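Local coordinates for member of s1p family of ribosomal proteins (Pyrococcus furiosus, PDB 5YH1), which probably acts as a nuclease on nucleic acids, this chain being the manganese-binding DHH part of a longer protein, at residues A[258-263]-A[296-300]; A[262-266]-A[337-341]; A[69-73]-A[276-282]; A[311-316]-A[328-334]; A[347-351]-A[375-379]. All coordinates share one frame; numbering follows the deposited sequence.

Interaction 1 of 5, residues A[258-263]-A[296-300]; sequences EVIDHE and IYPEV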
# COMPACT_ATOMS: atom_id res chain seq x y z
N GLU A 258 -12.48 20.80 9.41
CA GLU A 258 -13.12 19.90 8.45
C GLU A 258 -12.25 19.69 7.23
O GLU A 258 -12.18 18.58 6.70
CB GLU A 258 -14.50 20.42 8.03
CG GLU A 258 -15.55 20.38 9.15
CD GLU A 258 -16.10 19.00 9.46
OE1 GLU A 258 -15.75 18.01 8.78
OE2 GLU A 258 -16.90 18.90 10.40
N VAL A 259 -11.57 20.75 6.80
CA VAL A 259 -10.63 20.65 5.68
C VAL A 259 -9.46 19.73 6.01
O VAL A 259 -9.09 18.88 5.19
CB VAL A 259 -10.13 22.03 5.23
CG1 VAL A 259 -8.96 21.91 4.28
CG2 VAL A 259 -11.26 22.81 4.55
N ILE A 260 -8.88 19.87 7.19
CA ILE A 260 -7.74 19.02 7.59
C ILE A 260 -8.12 17.54 7.59
O ILE A 260 -7.40 16.71 7.02
CB ILE A 260 -7.17 19.42 8.96
CG1 ILE A 260 -6.47 20.79 8.85
CG2 ILE A 260 -6.17 18.37 9.44
CD1 ILE A 260 -6.20 21.45 10.19
N ASP A 261 -9.24 17.22 8.23
CA ASP A 261 -9.69 15.82 8.34
C ASP A 261 -10.03 15.22 6.97
O ASP A 261 -9.86 14.02 6.76
CB ASP A 261 -10.89 15.70 9.28
CG ASP A 261 -10.55 16.02 10.74
OD1 ASP A 261 -9.38 15.91 11.16
OD2 ASP A 261 -11.47 16.39 11.49
N HIS A 262 -10.50 16.06 6.04
CA HIS A 262 -10.82 15.62 4.69
C HIS A 262 -9.53 15.37 3.90
O HIS A 262 -9.30 14.26 3.43
CB HIS A 262 -11.69 16.67 3.98
CG HIS A 262 -12.00 16.35 2.56
ND1 HIS A 262 -11.18 16.73 1.52
CD2 HIS A 262 -13.06 15.72 1.99
CE1 HIS A 262 -11.71 16.33 0.37
NE2 HIS A 262 -12.85 15.71 0.64
N GLU A 263 -8.67 16.38 3.80
CA GLU A 263 -7.41 16.22 3.10
C GLU A 263 -6.56 15.07 3.66
O GLU A 263 -5.97 14.30 2.90
CB GLU A 263 -6.60 17.53 3.07
CG GLU A 263 -7.30 18.69 2.38
CD GLU A 263 -7.75 18.38 0.96
OE1 GLU A 263 -8.92 17.99 0.77
OE2 GLU A 263 -6.94 18.55 0.02
N ILE A 296 -11.58 24.18 -0.82
CA ILE A 296 -11.82 22.81 -0.37
C ILE A 296 -13.10 22.69 0.47
O ILE A 296 -13.86 21.74 0.30
CB ILE A 296 -10.60 22.25 0.41
CG1 ILE A 296 -9.38 22.18 -0.51
CG2 ILE A 296 -10.90 20.87 1.00
CD1 ILE A 296 -8.05 22.02 0.20
N TYR A 297 -13.34 23.65 1.37
CA TYR A 297 -14.45 23.49 2.31
C TYR A 297 -15.83 23.26 1.66
O TYR A 297 -16.56 22.38 2.11
CB TYR A 297 -14.53 24.64 3.34
CG TYR A 297 -15.70 24.41 4.25
CD1 TYR A 297 -15.62 23.47 5.28
CD2 TYR A 297 -16.91 25.04 4.02
CE1 TYR A 297 -16.72 23.22 6.09
CE2 TYR A 297 -18.01 24.80 4.83
CZ TYR A 297 -17.91 23.89 5.85
OH TYR A 297 -19.01 23.65 6.64
N PRO A 298 -16.19 24.02 0.61
CA PRO A 298 -17.50 23.77 -0.06
C PRO A 298 -17.65 22.33 -0.57
O PRO A 298 -18.70 21.72 -0.47
CB PRO A 298 -17.49 24.76 -1.23
CG PRO A 298 -16.58 25.86 -0.79
CD PRO A 298 -15.50 25.18 0.01
N GLU A 299 -16.57 21.81 -1.11
CA GLU A 299 -16.50 20.43 -1.59
C GLU A 299 -16.73 19.46 -0.43
O GLU A 299 -17.50 18.52 -0.55
CB GLU A 299 -15.14 20.26 -2.26
CG GLU A 299 -14.62 18.87 -2.55
CD GLU A 299 -13.21 18.93 -3.14
OE1 GLU A 299 -12.87 19.95 -3.80
OE2 GLU A 299 -12.44 17.98 -2.91
N VAL A 300 -16.10 19.73 0.71
CA VAL A 300 -16.28 18.90 1.90
C VAL A 300 -17.72 18.95 2.40
O VAL A 300 -18.32 17.92 2.72
CB VAL A 300 -15.34 19.33 3.05
CG1 VAL A 300 -15.58 18.48 4.29
CG2 VAL A 300 -13.89 19.22 2.60
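His-262 and Val-300 make the tightest meeting of the two helices: methyl CG2 of Val-300 sits over one face of the imidazole, offset toward its rim, with His-262 CG only 3.4 Å from Val-300 CG2. This is a CH-pi contact, 23° off the ring normal. Beside it Ile-296 uses two methyls. Its CG2 lies 4.0 Å from Val-259 CG1, and its CD1 rests on the carboxylate of Glu-263, so a buried charged group has an apolar cover. Farther along, Val-259 CG2 approaches Tyr-297 CB at 3.9 Å, while Glu-258 CB touches the edge of the phenol ring through Tyr-297 CE1.

The next shell fixes the imidazole. With CG trans to the backbone N (chi1 176°), the ring of His-262 reaches across to the other helix, and ND1 donates to Glu-263 OE1 at 2.7 Å, the acceptor lying in the ring plane. Lys-303 bonds NE2, and Arg-150 of the second subunit forms salt bridges with Glu-263 and Glu-299. Replacing His-262 by an alanine would probably leave Val-300 CG2 without its aromatic floor and Glu-263 OE1 without its ND1 donor.

Helix 250-267 and helix 286-311 cross here as a buried helix-helix contact, the short segments at 74° and 9.5 Å between axes. Behind Val-259 lies helix 276-279, beside Val-300 the loop bearing Tyr-340, and the second subunit covers the Glu-263 and Glu-299 end.

Interaction 2 of 5, residues A[262-266]-A[337-341]; sequences HEAFY and KFEYP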
# COMPACT_ATOMS: atom_id res chain seq x y z
N HIS A 262 -10.50 16.06 6.04
CA HIS A 262 -10.82 15.62 4.69
C HIS A 262 -9.53 15.37 3.90
O HIS A 262 -9.30 14.26 3.43
CB HIS A 262 -11.69 16.67 3.98
CG HIS A 262 -12.00 16.35 2.56
ND1 HIS A 262 -11.18 16.73 1.52
CD2 HIS A 262 -13.06 15.72 1.99
CE1 HIS A 262 -11.71 16.33 0.37
NE2 HIS A 262 -12.85 15.71 0.64
N GLU A 263 -8.67 16.38 3.80
CA GLU A 263 -7.41 16.22 3.10
C GLU A 263 -6.56 15.07 3.66
O GLU A 263 -5.97 14.30 2.90
CB GLU A 263 -6.60 17.53 3.07
CG GLU A 263 -7.30 18.69 2.38
CD GLU A 263 -7.75 18.38 0.96
OE1 GLU A 263 -8.92 17.99 0.77
OE2 GLU A 263 -6.94 18.55 0.02
N ALA A 264 -6.49 14.94 4.99
CA ALA A 264 -5.66 13.89 5.60
C ALA A 264 -6.18 12.48 5.31
O ALA A 264 -5.41 11.53 5.28
CB ALA A 264 -5.55 14.10 7.11
N PHE A 265 -7.49 12.35 5.11
CA PHE A 265 -8.07 11.10 4.66
C PHE A 265 -7.47 10.66 3.32
O PHE A 265 -7.17 9.49 3.13
CB PHE A 265 -9.60 11.24 4.54
CG PHE A 265 -10.29 10.02 3.99
CD1 PHE A 265 -10.72 9.01 4.84
CD2 PHE A 265 -10.50 9.88 2.62
CE1 PHE A 265 -11.35 7.88 4.33
CE2 PHE A 265 -11.12 8.75 2.10
CZ PHE A 265 -11.54 7.75 2.96
N TYR A 266 -7.26 11.62 2.42
CA TYR A 266 -6.77 11.30 1.08
C TYR A 266 -5.25 11.19 0.98
O TYR A 266 -4.76 10.40 0.18
CB TYR A 266 -7.31 12.30 0.06
CG TYR A 266 -8.79 12.14 -0.21
CD1 TYR A 266 -9.27 11.14 -1.06
CD2 TYR A 266 -9.71 12.98 0.40
CE1 TYR A 266 -10.63 10.99 -1.30
CE2 TYR A 266 -11.07 12.84 0.16
CZ TYR A 266 -11.52 11.86 -0.68
OH TYR A 266 -12.88 11.75 -0.90
N LYS A 337 -18.65 2.35 0.58
CA LYS A 337 -17.45 1.75 1.14
C LYS A 337 -16.19 2.36 0.52
O LYS A 337 -16.16 2.69 -0.67
CB LYS A 337 -17.46 0.23 0.96
CG LYS A 337 -16.48 -0.46 1.89
CD LYS A 337 -16.60 -1.98 1.84
CE LYS A 337 -15.76 -2.63 2.93
NZ LYS A 337 -15.84 -4.11 2.87
N PHE A 338 -15.16 2.53 1.36
CA PHE A 338 -13.84 3.04 0.99
C PHE A 338 -13.78 4.51 0.57
O PHE A 338 -12.73 4.98 0.15
CB PHE A 338 -13.19 2.16 -0.10
CG PHE A 338 -13.00 0.73 0.32
CD1 PHE A 338 -12.18 0.40 1.39
CD2 PHE A 338 -13.65 -0.29 -0.36
CE1 PHE A 338 -12.01 -0.92 1.78
CE2 PHE A 338 -13.48 -1.62 0.02
CZ PHE A 338 -12.66 -1.93 1.10
N GLU A 339 -14.87 5.25 0.69
CA GLU A 339 -14.88 6.65 0.29
C GLU A 339 -15.00 7.55 1.50
O GLU A 339 -15.42 7.11 2.56
CB GLU A 339 -16.04 6.93 -0.64
CG GLU A 339 -15.93 6.29 -2.01
CD GLU A 339 -17.18 6.50 -2.83
OE1 GLU A 339 -17.66 7.65 -2.88
OE2 GLU A 339 -17.68 5.53 -3.41
N TYR A 340 -14.63 8.81 1.34
CA TYR A 340 -14.93 9.81 2.34
C TYR A 340 -16.46 9.97 2.38
O TYR A 340 -17.07 10.13 1.34
CB TYR A 340 -14.28 11.14 1.99
CG TYR A 340 -14.60 12.23 2.98
CD1 TYR A 340 -15.73 13.02 2.82
CD2 TYR A 340 -13.77 12.47 4.08
CE1 TYR A 340 -16.03 14.02 3.73
CE2 TYR A 340 -14.07 13.47 4.99
CZ TYR A 340 -15.21 14.24 4.81
OH TYR A 340 -15.53 15.24 5.70
N PRO A 341 -17.07 9.94 3.57
CA PRO A 341 -16.48 9.81 4.90
C PRO A 341 -16.36 8.36 5.38
O PRO A 341 -17.23 7.55 5.10
CB PRO A 341 -17.47 10.57 5.78
CG PRO A 341 -18.79 10.34 5.11
CD PRO A 341 -18.49 10.32 3.64
O HOH W 1 -13.54 9.42 -1.45
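Both faces of the Tyr-340 ring are occupied. His-262 CD2 points at the centre of one, 3.6 Å above the plane, and Pro-341 CB covers the centre of the other. The histidine meets the phenol edge-on in a T-shaped pair, with centroids 4.7 Å apart and planes at 70°. Tyr-340 in turn offers its own edge to a face of Phe-265, again T-shaped but longer, at 5.9 Å between centroids. That same face of Phe-265 receives the tyrosine backbone: Phe-265 CE2 comes within 3.6 Å of Tyr-340 N. Phe-265 CD2 lies over the centre of the Tyr-266 ring, which adds a further ring from the same helix to the cluster.

Such an aromatic cluster is a compact way to pin an irregular loop to a helix. Here the loop joins strand 325-330 to helix 343-358, and it owes part of its shape to the cis peptide between Tyr-340 and Pro-341, which brings the proline against its aromatic neighbour. The Tyr-340 side chain leaves the loop with CG opposite the backbone N (chi1 178°), carrying its ring so that one face meets His-262 and an edge meets Phe-265.

Polar groups are held at the margin. One water accepts from Tyr-340 N at 3.1 Å and also reaches Tyr-266 OH, a hydroxyl that bonds to Lys-303 as well. Past the cluster, Tyr-340 OH finds Gln-304 of helix 286-311.

Interaction 3 of 5, residues A[69-73]-A[276-282]; sequences YTAGV and IEEILLI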
# COMPACT_ATOMS: atom_id res chain seq x y z
N TYR A 69 -2.49 16.52 14.03
CA TYR A 69 -1.71 17.27 13.05
C TYR A 69 -1.31 18.62 13.64
O TYR A 69 -0.16 19.04 13.55
CB TYR A 69 -2.49 17.50 11.73
CG TYR A 69 -2.28 16.39 10.72
CD1 TYR A 69 -1.21 16.42 9.84
CD2 TYR A 69 -3.15 15.32 10.64
CE1 TYR A 69 -1.01 15.40 8.92
CE2 TYR A 69 -2.96 14.30 9.72
CZ TYR A 69 -1.89 14.34 8.87
OH TYR A 69 -1.69 13.33 7.96
N THR A 70 -2.27 19.29 14.25
CA THR A 70 -1.99 20.61 14.83
C THR A 70 -0.87 20.52 15.87
O THR A 70 0.07 21.31 15.86
CB THR A 70 -3.26 21.23 15.43
OG1 THR A 70 -4.27 21.28 14.43
CG2 THR A 70 -2.99 22.64 15.91
N ALA A 71 -0.96 19.51 16.73
CA ALA A 71 0.05 19.28 17.77
C ALA A 71 1.41 18.98 17.16
O ALA A 71 2.42 19.58 17.54
CB ALA A 71 -0.38 18.13 18.66
N GLY A 72 1.43 18.09 16.18
CA GLY A 72 2.68 17.74 15.52
C GLY A 72 3.32 18.92 14.83
O GLY A 72 4.54 19.12 14.92
N VAL A 73 2.50 19.72 14.14
CA VAL A 73 3.03 20.86 13.39
C VAL A 73 3.49 21.97 14.34
O VAL A 73 4.48 22.64 14.08
CB VAL A 73 2.02 21.38 12.33
CG1 VAL A 73 2.53 22.65 11.66
CG2 VAL A 73 1.78 20.31 11.29
N ILE A 276 -0.33 21.34 4.96
CA ILE A 276 -0.90 21.48 6.30
C ILE A 276 -0.54 22.84 6.96
O ILE A 276 -1.39 23.45 7.60
CB ILE A 276 -0.50 20.28 7.21
CG1 ILE A 276 -1.25 20.31 8.54
CG2 ILE A 276 1.00 20.25 7.48
CD1 ILE A 276 -2.74 20.08 8.42
N GLU A 277 0.69 23.32 6.76
CA GLU A 277 1.12 24.60 7.33
C GLU A 277 0.30 25.77 6.80
O GLU A 277 0.07 26.75 7.52
CB GLU A 277 2.60 24.88 7.02
CG GLU A 277 3.58 23.85 7.55
CD GLU A 277 3.87 22.72 6.57
OE1 GLU A 277 3.17 22.60 5.55
OE2 GLU A 277 4.79 21.93 6.84
N GLU A 278 -0.12 25.67 5.53
CA GLU A 278 -0.91 26.71 4.89
C GLU A 278 -2.32 26.70 5.44
O GLU A 278 -2.89 27.76 5.73
CB GLU A 278 -0.96 26.51 3.38
CG GLU A 278 0.40 26.47 2.69
CD GLU A 278 1.17 27.77 2.80
OE1 GLU A 278 0.62 28.78 3.27
OE2 GLU A 278 2.35 27.78 2.40
N ILE A 279 -2.88 25.51 5.60
CA ILE A 279 -4.22 25.37 6.14
C ILE A 279 -4.27 25.86 7.60
O ILE A 279 -5.24 26.49 8.01
CB ILE A 279 -4.69 23.91 6.04
CG1 ILE A 279 -4.83 23.51 4.56
CG2 ILE A 279 -6.02 23.71 6.76
CD1 ILE A 279 -4.92 22.01 4.34
N LEU A 280 -3.20 25.60 8.36
CA LEU A 280 -3.13 25.99 9.77
C LEU A 280 -2.76 27.46 10.00
O LEU A 280 -2.72 27.91 11.16
CB LEU A 280 -2.11 25.11 10.50
CG LEU A 280 -2.52 23.67 10.76
CD1 LEU A 280 -1.34 22.93 11.34
CD2 LEU A 280 -3.74 23.58 11.67
N LEU A 281 -2.47 28.18 8.91
CA LEU A 281 -2.14 29.60 8.92
C LEU A 281 -0.87 29.89 9.71
O LEU A 281 -0.87 30.75 10.57
CB LEU A 281 -3.32 30.44 9.46
CG LEU A 281 -3.30 31.94 9.13
CD1 LEU A 281 -3.81 32.19 7.73
CD2 LEU A 281 -4.13 32.76 10.11
N ILE A 282 0.21 29.16 9.43
CA ILE A 282 1.47 29.45 10.12
C ILE A 282 2.56 29.97 9.20
O ILE A 282 3.69 30.17 9.64
CB ILE A 282 2.00 28.26 10.95
CG1 ILE A 282 2.40 27.09 10.05
CG2 ILE A 282 0.96 27.82 11.97
CD1 ILE A 282 3.27 26.08 10.77
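Val-73 presses its whole side chain into the turn made by Ile-276, Leu-280 and Ile-282. From the backbone outward, CB comes first: it faces Leu-280 CD1 at 3.8 Å, the two side chains reaching toward each other tip to tip. The branches then part. Methyl CG1, trans to the backbone N (chi1 174°), runs on to Ile-282 CD1 at 3.6 Å. Methyl CG2 turns the other way and passes Ile-276 CG2 at 3.9 Å, the valine and isoleucine sliding past one another in opposite directions.

That three residues from both sides of a helix end can converge on one valine depends on a Schellman motif. Leu-281 leaves the helix with phi of +63°, and Ile-282 N bonds back to Glu-277 O at 3.1 Å, folding the chain round until Ile-282 faces the valine. The opposing helix, 66-86, belongs to the DHH-family N-terminal region and follows strand 58-63 of its parallel sheet; near its start lies Asp-67, a manganese ligand.

One turn earlier on that helix, Thr-70 and Tyr-69 continue the contact. Leu-280 CD2 rests 3.6 Å from Thr-70 OG1, which spends its hydrogen bond on Thr-66 O. The ring of Tyr-69 meets Ile-276 obliquely, its CD1 being 4.1 Å from Ile-276 CG1, and its hydroxyl is bonded to Trp-267 at the end of helix 250-267.

Interaction 4 of 5, residues A[311-316]-A[328-334]; sequences VLPHVK and TIDVELY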
# COMPACT_ATOMS: atom_id res chain seq x y z
N VAL A 311 -28.16 8.50 3.31
CA VAL A 311 -28.04 7.49 4.38
C VAL A 311 -29.14 7.60 5.45
O VAL A 311 -29.60 6.59 5.99
CB VAL A 311 -26.65 7.57 5.05
CG1 VAL A 311 -26.55 6.61 6.22
CG2 VAL A 311 -25.56 7.24 4.03
N LEU A 312 -29.55 8.82 5.74
CA LEU A 312 -30.53 9.11 6.80
C LEU A 312 -31.82 8.30 6.74
O LEU A 312 -32.30 7.85 7.76
CB LEU A 312 -30.86 10.60 6.79
CG LEU A 312 -31.34 11.27 8.06
CD1 LEU A 312 -30.41 10.97 9.23
CD2 LEU A 312 -31.43 12.77 7.78
N PRO A 313 -32.38 8.09 5.53
CA PRO A 313 -33.58 7.25 5.45
C PRO A 313 -33.40 5.82 5.97
O PRO A 313 -34.38 5.14 6.24
CB PRO A 313 -33.90 7.23 3.95
CG PRO A 313 -33.36 8.50 3.45
CD PRO A 313 -32.09 8.71 4.23
N HIS A 314 -32.16 5.36 6.09
CA HIS A 314 -31.89 4.01 6.59
C HIS A 314 -31.55 3.97 8.07
O HIS A 314 -31.33 2.91 8.62
CB HIS A 314 -30.76 3.40 5.76
CG HIS A 314 -31.08 3.35 4.31
ND1 HIS A 314 -30.47 4.17 3.39
CD2 HIS A 314 -32.01 2.64 3.63
CE1 HIS A 314 -30.98 3.94 2.19
NE2 HIS A 314 -31.92 3.01 2.31
N VAL A 315 -31.51 5.13 8.73
CA VAL A 315 -31.24 5.16 10.16
C VAL A 315 -32.55 4.86 10.90
O VAL A 315 -33.52 5.56 10.70
CB VAL A 315 -30.69 6.53 10.61
CG1 VAL A 315 -30.41 6.54 12.10
CG2 VAL A 315 -29.43 6.86 9.82
N LYS A 316 -32.57 3.81 11.72
CA LYS A 316 -33.67 3.56 12.63
C LYS A 316 -33.43 4.34 13.92
O LYS A 316 -32.36 4.24 14.51
CB LYS A 316 -33.76 2.08 13.01
CG LYS A 316 -34.27 1.17 11.91
CD LYS A 316 -34.92 -0.08 12.52
CE LYS A 316 -35.44 -1.05 11.46
NZ LYS A 316 -36.26 -2.14 12.07
N THR A 328 -29.71 3.42 15.07
CA THR A 328 -28.87 2.37 14.49
C THR A 328 -28.80 2.53 12.98
O THR A 328 -29.78 2.90 12.33
CB THR A 328 -29.39 0.97 14.81
OG1 THR A 328 -30.72 0.84 14.31
CG2 THR A 328 -29.39 0.73 16.31
N ILE A 329 -27.62 2.26 12.43
CA ILE A 329 -27.40 2.34 10.99
C ILE A 329 -26.36 1.31 10.57
O ILE A 329 -25.27 1.23 11.14
CB ILE A 329 -26.99 3.77 10.56
CG1 ILE A 329 -26.64 3.83 9.07
CG2 ILE A 329 -25.82 4.29 11.38
CD1 ILE A 329 -27.81 3.57 8.16
N ASP A 330 -26.72 0.53 9.57
CA ASP A 330 -25.83 -0.45 8.96
C ASP A 330 -24.99 0.26 7.90
O ASP A 330 -25.46 0.46 6.77
CB ASP A 330 -26.65 -1.58 8.34
CG ASP A 330 -25.79 -2.71 7.78
OD1 ASP A 330 -24.64 -2.45 7.35
OD2 ASP A 330 -26.30 -3.85 7.76
N VAL A 331 -23.78 0.64 8.27
CA VAL A 331 -22.90 1.36 7.36
C VAL A 331 -22.14 0.47 6.37
O VAL A 331 -21.39 0.98 5.56
CB VAL A 331 -21.92 2.31 8.09
CG1 VAL A 331 -22.70 3.34 8.90
CG2 VAL A 331 -20.96 1.54 8.99
N GLU A 332 -22.32 -0.85 6.43
CA GLU A 332 -21.86 -1.71 5.35
C GLU A 332 -22.89 -1.71 4.21
O GLU A 332 -22.52 -1.52 3.06
CB GLU A 332 -21.61 -3.14 5.83
CG GLU A 332 -20.75 -4.01 4.91
CD GLU A 332 -19.27 -3.59 4.81
OE1 GLU A 332 -18.58 -4.14 3.92
OE2 GLU A 332 -18.78 -2.73 5.59
N LEU A 333 -24.17 -1.90 4.53
CA LEU A 333 -25.22 -1.95 3.51
C LEU A 333 -25.60 -0.59 2.93
O LEU A 333 -25.95 -0.50 1.75
CB LEU A 333 -26.48 -2.62 4.05
CG LEU A 333 -26.42 -4.11 4.40
CD1 LEU A 333 -27.83 -4.60 4.72
CD2 LEU A 333 -25.80 -4.93 3.28
N TYR A 334 -25.55 0.47 3.75
CA TYR A 334 -26.12 1.76 3.37
C TYR A 334 -25.14 2.90 3.52
O TYR A 334 -25.47 3.94 4.07
CB TYR A 334 -27.37 2.05 4.21
CG TYR A 334 -28.41 0.96 4.12
CD1 TYR A 334 -29.06 0.70 2.92
CD2 TYR A 334 -28.74 0.18 5.22
CE1 TYR A 334 -30.01 -0.31 2.82
CE2 TYR A 334 -29.69 -0.83 5.13
CZ TYR A 334 -30.32 -1.06 3.92
OH TYR A 334 -31.25 -2.06 3.83
O HOH W 2 -29.61 0.33 8.87
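Lys-316 and Thr-328 form an antiparallel hydrogen-bonded pair where outer strand 316-319 joins strand 325-330 of the mixed sheet. Lys-316 N donates to Thr-328 O at 3.0 Å, and Thr-328 N returns the bond to Lys-316 O at 2.8 Å. On the side-chain level Lys-316 CB leans on Thr-328 OG1, while the rest of the lysine leads away from the strand.

Before this pair the chain comes off helix 286-311 through a 3-10 turn, and its side chains pack on the other strand. Ile-329 CD1 is the shared partner, 3.8 Å from Val-311 CG1 and equally near His-314 CB. Val-315 CG2 also meets Ile-329, 4.0 Å from its CB. At the end of the contact the imidazole of His-314 lies flat on Tyr-334 as an offset stack, centroids 4.1 Å apart and planes only 6° from parallel. Tyr-334 has its opposite face on Leu-333 CB, so the phenol is sandwiched. An Asx turn steers the chain there: Asp-330 OD1 accepts from both Glu-332 N and Leu-333 N, the latter at 2.9 Å.

A serine in place of His-314 would probably strip one face of Tyr-334 and leave that ring freer to turn. A water bridges His-314 O and Asp-330 N just past the paired residues. The second subunit packs nearby, with a weak hydrogen bond between His-314 NE2 and Asp-402 of that subunit. Backbone bonds thus set the register here, whereas apolar and ring contacts hold the turn down.

Interaction 5 of 5, residues A[347-351]-A[375-379]; sequences SGIIH and VVRAS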
# COMPACT_ATOMS: atom_id res chain seq x y z
N SER A 347 -20.64 8.20 11.18
CA SER A 347 -21.40 8.07 12.42
C SER A 347 -21.49 9.41 13.15
O SER A 347 -22.52 9.73 13.72
CB SER A 347 -20.79 7.01 13.34
OG SER A 347 -19.57 7.47 13.89
N GLY A 348 -20.41 10.18 13.10
CA GLY A 348 -20.39 11.52 13.69
C GLY A 348 -21.34 12.48 13.01
O GLY A 348 -22.00 13.29 13.66
N ILE A 349 -21.41 12.40 11.68
CA ILE A 349 -22.27 13.27 10.88
C ILE A 349 -23.74 12.94 11.16
O ILE A 349 -24.56 13.84 11.27
CB ILE A 349 -21.97 13.11 9.37
CG1 ILE A 349 -20.62 13.75 9.04
CG2 ILE A 349 -23.06 13.72 8.51
CD1 ILE A 349 -20.04 13.23 7.73
N ILE A 350 -24.06 11.65 11.25
CA ILE A 350 -25.41 11.22 11.59
C ILE A 350 -25.75 11.64 13.02
O ILE A 350 -26.83 12.20 13.28
CB ILE A 350 -25.58 9.71 11.40
CG1 ILE A 350 -25.50 9.35 9.90
CG2 ILE A 350 -26.90 9.22 11.98
CD1 ILE A 350 -25.17 7.89 9.63
N HIS A 351 -24.82 11.39 13.93
CA HIS A 351 -25.02 11.73 15.33
C HIS A 351 -25.26 13.24 15.51
O HIS A 351 -26.20 13.63 16.20
CB HIS A 351 -23.83 11.28 16.16
CG HIS A 351 -24.05 11.34 17.64
ND1 HIS A 351 -25.05 10.62 18.27
CD2 HIS A 351 -23.40 12.01 18.61
CE1 HIS A 351 -24.99 10.85 19.57
NE2 HIS A 351 -24.00 11.69 19.80
N VAL A 375 -19.40 1.52 15.68
CA VAL A 375 -18.98 2.79 16.25
C VAL A 375 -20.13 3.32 17.09
O VAL A 375 -21.27 3.28 16.66
CB VAL A 375 -18.58 3.80 15.17
CG1 VAL A 375 -18.19 5.14 15.80
CG2 VAL A 375 -17.42 3.26 14.36
N VAL A 376 -19.82 3.79 18.29
CA VAL A 376 -20.82 4.22 19.26
C VAL A 376 -20.58 5.67 19.62
O VAL A 376 -19.46 6.06 19.93
CB VAL A 376 -20.75 3.38 20.55
CG1 VAL A 376 -21.81 3.84 21.55
CG2 VAL A 376 -20.92 1.90 20.24
N ARG A 377 -21.64 6.48 19.57
CA ARG A 377 -21.57 7.87 20.00
C ARG A 377 -22.73 8.20 20.92
O ARG A 377 -23.88 7.89 20.62
CB ARG A 377 -21.55 8.80 18.80
CG ARG A 377 -20.20 8.81 18.13
CD ARG A 377 -20.24 9.39 16.74
NE ARG A 377 -19.04 10.19 16.49
CZ ARG A 377 -17.94 9.77 15.87
NH1 ARG A 377 -17.83 8.53 15.42
NH2 ARG A 377 -16.93 10.61 15.69
N ALA A 378 -22.40 8.79 22.06
CA ALA A 378 -23.36 9.15 23.10
C ALA A 378 -23.33 10.66 23.32
O ALA A 378 -22.27 11.23 23.53
CB ALA A 378 -22.99 8.44 24.40
N SER A 379 -24.48 11.31 23.25
CA SER A 379 -24.57 12.73 23.60
C SER A 379 -24.34 12.95 25.09
O SER A 379 -24.43 12.01 25.90
CB SER A 379 -25.95 13.27 23.23
OG SER A 379 -26.94 12.65 24.02
O HOH W 3 -22.01 13.66 21.19
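Helix 347-351 runs roughly alongside strand 375-378, their directions 30° apart and the short axes approaching to 9.1 Å, with His-351 opposite Arg-377 and Ser-347 opposite Val-375. Arg-377 and His-351 carry the largest shares of the contact. The first methylene of the arginine sits squarely over the imidazole: Arg-377 CB is 3.7 Å from the centroid of the His-351 ring, a CH-pi contact only 10° off the normal. The arginine chain then bends at chi3 (142°), away from a staggered value, and lays one face of the guanidinium against the helix backbone, where Arg-377 NE comes 3.4 Å from Gly-348 CA. The absence of a side chain at this glycine lets the flat group lie so near.

The His-351 ring is anchored at both nitrogens. Thr-366 of the adjacent strand bonds ND1, while a water stands in the ring plane 3.1 Å from NE2 and gives a weak bond to Ala-378 O. At the edge of the ring His-351 NE2 also approaches Ser-379 N at 3.5 Å. Ser-347 OG bonds to Gly-344 O one turn back along its own helix, and from there meets Val-375 CG1 at 3.3 Å.

Such a helix laid along the face of a sheet is a standard alpha/beta arrangement. Here it covers the mixed sheet of the C-terminal part, which probably corresponds to the DHHA1-type domain of DHH phosphoesterases. The Arg-377 side chain lies about 9 Å from that of the manganese ligand Asp-229, consistent with a place beside the cleft between the two parts of the chain.

How the interactions relate
Interactions 1 and 3 are the buried ones, and they are mostly apolar: Ile-260 bridges them by packing on Ile-276, Ile-279 and Leu-280. Interaction 2 shares His-262 and helix 250-267 with interaction 1 but swaps methyl packing for edge-to-face rings, tying that helix to a loop of the C-terminal part. Interactions 4 and 5 reach the same mixed sheet, one through backbone pairing at its outer strand, the other through a helix on its face; Ile-350 touches Val-311, Val-315 and Ile-329. A salt bridge from Lys-337 to Glu-332 joins interactions 2 and 4. Interactions 1, 2 and 4 touch the second subunit, and Thr-70 of interaction 3 lies about 9 Å from the manganese.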